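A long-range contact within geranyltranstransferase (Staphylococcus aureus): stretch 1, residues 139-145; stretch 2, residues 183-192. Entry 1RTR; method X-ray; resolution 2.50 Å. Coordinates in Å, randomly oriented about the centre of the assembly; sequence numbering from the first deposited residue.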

# COMPACT_ATOMS: atom_id res chain seq x y z
N GLN A 139 -10.45 4.50 -2.43
CA GLN A 139 -10.46 5.54 -1.41
C GLN A 139 -10.78 4.95 -0.06
O GLN A 139 -10.07 5.20 0.92
CB GLN A 139 -11.49 6.62 -1.75
CG GLN A 139 -11.11 8.00 -1.26
CD GLN A 139 -12.08 9.07 -1.73
OE1 GLN A 139 -12.17 10.13 -1.11
NE2 GLN A 139 -12.81 8.79 -2.82
N ARG A 140 -11.83 4.14 -0.01
CA ARG A 140 -12.26 3.53 1.23
C ARG A 140 -11.24 2.53 1.77
O ARG A 140 -10.97 2.50 2.98
CB ARG A 140 -13.63 2.88 1.04
CG ARG A 140 -14.33 2.52 2.32
CD ARG A 140 -15.63 1.78 2.11
NE ARG A 140 -16.66 2.63 1.52
CZ ARG A 140 -17.38 3.51 2.19
NH1 ARG A 140 -18.29 4.24 1.56
NH2 ARG A 140 -17.20 3.66 3.51
N LEU A 141 -10.66 1.72 0.90
CA LEU A 141 -9.61 0.80 1.33
C LEU A 141 -8.40 1.54 1.92
O LEU A 141 -7.85 1.13 2.94
CB LEU A 141 -9.18 -0.13 0.18
CG LEU A 141 -8.36 -1.37 0.53
CD1 LEU A 141 -8.95 -2.12 1.73
CD2 LEU A 141 -8.24 -2.31 -0.67
N SER A 142 -7.99 2.64 1.29
CA SER A 142 -6.79 3.34 1.74
C SER A 142 -6.99 4.02 3.10
O SER A 142 -6.07 4.01 3.93
CB SER A 142 -6.30 4.33 0.68
OG SER A 142 -7.28 5.32 0.43
N ILE A 143 -8.17 4.61 3.31
CA ILE A 143 -8.54 5.14 4.62
C ILE A 143 -8.69 4.02 5.67
O ILE A 143 -8.23 4.17 6.80
CB ILE A 143 -9.85 6.01 4.54
CG1 ILE A 143 -9.64 7.27 3.68
CG2 ILE A 143 -10.31 6.44 5.93
CD1 ILE A 143 -10.95 7.90 3.20
N ALA A 144 -9.34 2.92 5.31
CA ALA A 144 -9.52 1.80 6.24
C ALA A 144 -8.19 1.20 6.71
O ALA A 144 -8.07 0.74 7.86
CB ALA A 144 -10.41 0.70 5.63
N SER A 145 -7.20 1.21 5.82
CA SER A 145 -5.95 0.49 6.05
C SER A 145 -4.86 1.39 6.61
O SER A 145 -3.91 0.91 7.21
CB SER A 145 -5.46 -0.17 4.75
OG SER A 145 -6.44 -1.06 4.19
N THR A 183 -15.70 -2.89 8.16
CA THR A 183 -16.54 -1.83 7.62
C THR A 183 -16.25 -1.60 6.14
O THR A 183 -17.16 -1.24 5.38
CB THR A 183 -16.33 -0.53 8.45
OG1 THR A 183 -16.77 -0.76 9.79
CG2 THR A 183 -17.24 0.60 7.97
N PHE A 184 -14.99 -1.76 5.73
CA PHE A 184 -14.68 -1.70 4.31
C PHE A 184 -15.46 -2.78 3.55
O PHE A 184 -16.07 -2.49 2.52
CB PHE A 184 -13.17 -1.87 4.03
CG PHE A 184 -12.87 -2.04 2.57
CD1 PHE A 184 -12.69 -3.30 2.03
CD2 PHE A 184 -12.85 -0.93 1.73
CE1 PHE A 184 -12.47 -3.47 0.68
CE2 PHE A 184 -12.63 -1.08 0.38
CZ PHE A 184 -12.43 -2.36 -0.15
N ALA A 185 -15.44 -4.01 4.06
CA ALA A 185 -16.13 -5.13 3.42
C ALA A 185 -17.58 -4.80 3.12
O ALA A 185 -18.01 -4.92 1.97
CB ALA A 185 -16.03 -6.42 4.25
N VAL A 186 -18.35 -4.35 4.12
CA VAL A 186 -19.77 -4.12 3.84
C VAL A 186 -20.04 -2.85 3.05
O VAL A 186 -20.95 -2.85 2.21
CB VAL A 186 -20.75 -4.35 5.08
CG1 VAL A 186 -20.04 -4.96 6.27
CG2 VAL A 186 -21.57 -3.08 5.44
N MET A 187 -19.23 -1.80 3.27
CA MET A 187 -19.46 -0.50 2.63
C MET A 187 -18.94 -0.45 1.19
O MET A 187 -19.54 0.21 0.33
CB MET A 187 -18.87 0.67 3.44
CG MET A 187 -19.49 0.89 4.83
SD MET A 187 -21.33 0.93 4.88
CE MET A 187 -21.59 2.56 4.15
N SER A 188 -17.84 -1.13 0.92
CA SER A 188 -17.40 -1.32 -0.46
C SER A 188 -18.52 -2.01 -1.25
O SER A 188 -18.85 -1.61 -2.38
CB SER A 188 -16.08 -2.10 -0.55
OG SER A 188 -16.29 -3.48 -0.28
N ALA A 189 -19.15 -3.01 -0.63
CA ALA A 189 -20.28 -3.70 -1.25
C ALA A 189 -21.44 -2.73 -1.46
O ALA A 189 -22.03 -2.66 -2.55
CB ALA A 189 -20.71 -4.92 -0.44
N ALA A 190 -21.76 -1.96 -0.44
CA ALA A 190 -22.86 -1.01 -0.55
C ALA A 190 -22.61 -0.06 -1.71
O ALA A 190 -23.56 0.36 -2.40
CB ALA A 190 -23.01 -0.25 0.73
N ASP A 191 -21.33 0.26 -1.92
CA ASP A 191 -20.90 1.15 -3.01
C ASP A 191 -20.99 0.50 -4.40
O ASP A 191 -21.41 1.14 -5.37
CB ASP A 191 -19.49 1.68 -2.74
CG ASP A 191 -19.48 2.92 -1.86
OD1 ASP A 191 -20.57 3.50 -1.64
OD2 ASP A 191 -18.45 3.39 -1.32
N ILE A 192 -20.59 -0.76 -4.50
CA ILE A 192 -20.74 -1.50 -5.74
C ILE A 192 -22.23 -1.65 -6.07
O ILE A 192 -22.64 -1.48 -7.23
CB ILE A 192 -20.04 -2.84 -5.67
CG1 ILE A 192 -18.52 -2.64 -5.63
CG2 ILE A 192 -20.47 -3.74 -6.84
CD1 ILE A 192 -17.77 -3.71 -4.87
O HOH W 1 -16.55 1.78 -1.17

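Two helices run nearly antiparallel here, their directions 166° apart and their axes 10.0 Å at closest approach, and a small set of side chains does the work of joining them.

The polar part rests on one pair. R140 points its CA-to-CB bond toward the opposing helix and reaches across the gap with chi1 and chi2 both t, then turns at chi3 (m), a long arm that brings the guanidinium to D191. The salt bridge is carried by R140 NH1, 3.0 Å from D191 OD2 with a good angle of 164°; R140 NE lies 3.4 Å from the same OD2, at 141°, and adds only a weak hydrogen bond. The carboxylate oxygen sits near the guanidinium plane, where the N-H groups point. A water reinforces the link, accepting from R140 NE at 2.8 Å and donating to D191 OD2 at 2.5 Å, so the one N-H of R140 NE is shared between the water and, weakly, D191 OD2. D191 OD1 is engaged elsewhere in the structure.

The same arginine also packs. Its side chain is a knob set among F184, M187, S188 and D191, residues spaced along successive turns of the other helix. M187 CB lies over one face of the guanidinium, 3.4 Å from R140 NH2, while R140 CG lies at the edge of the F184 ring, 3.8 Å from F184 CD2.

The apolar part centres on F184, whose CA-to-CB bond points sideways but whose ring, with chi1 t, comes nearer to the other helix. L141 CD1 stands 3.7 Å from the F184 ring centroid, just 4° off the normal, a CH-pi contact almost directly over the face. L141 CB adds an apolar contact at 3.6 Å to F184 CE2. One turn on from R140, A144 points toward the other helix, its CB 4.1 Å from F184 CB.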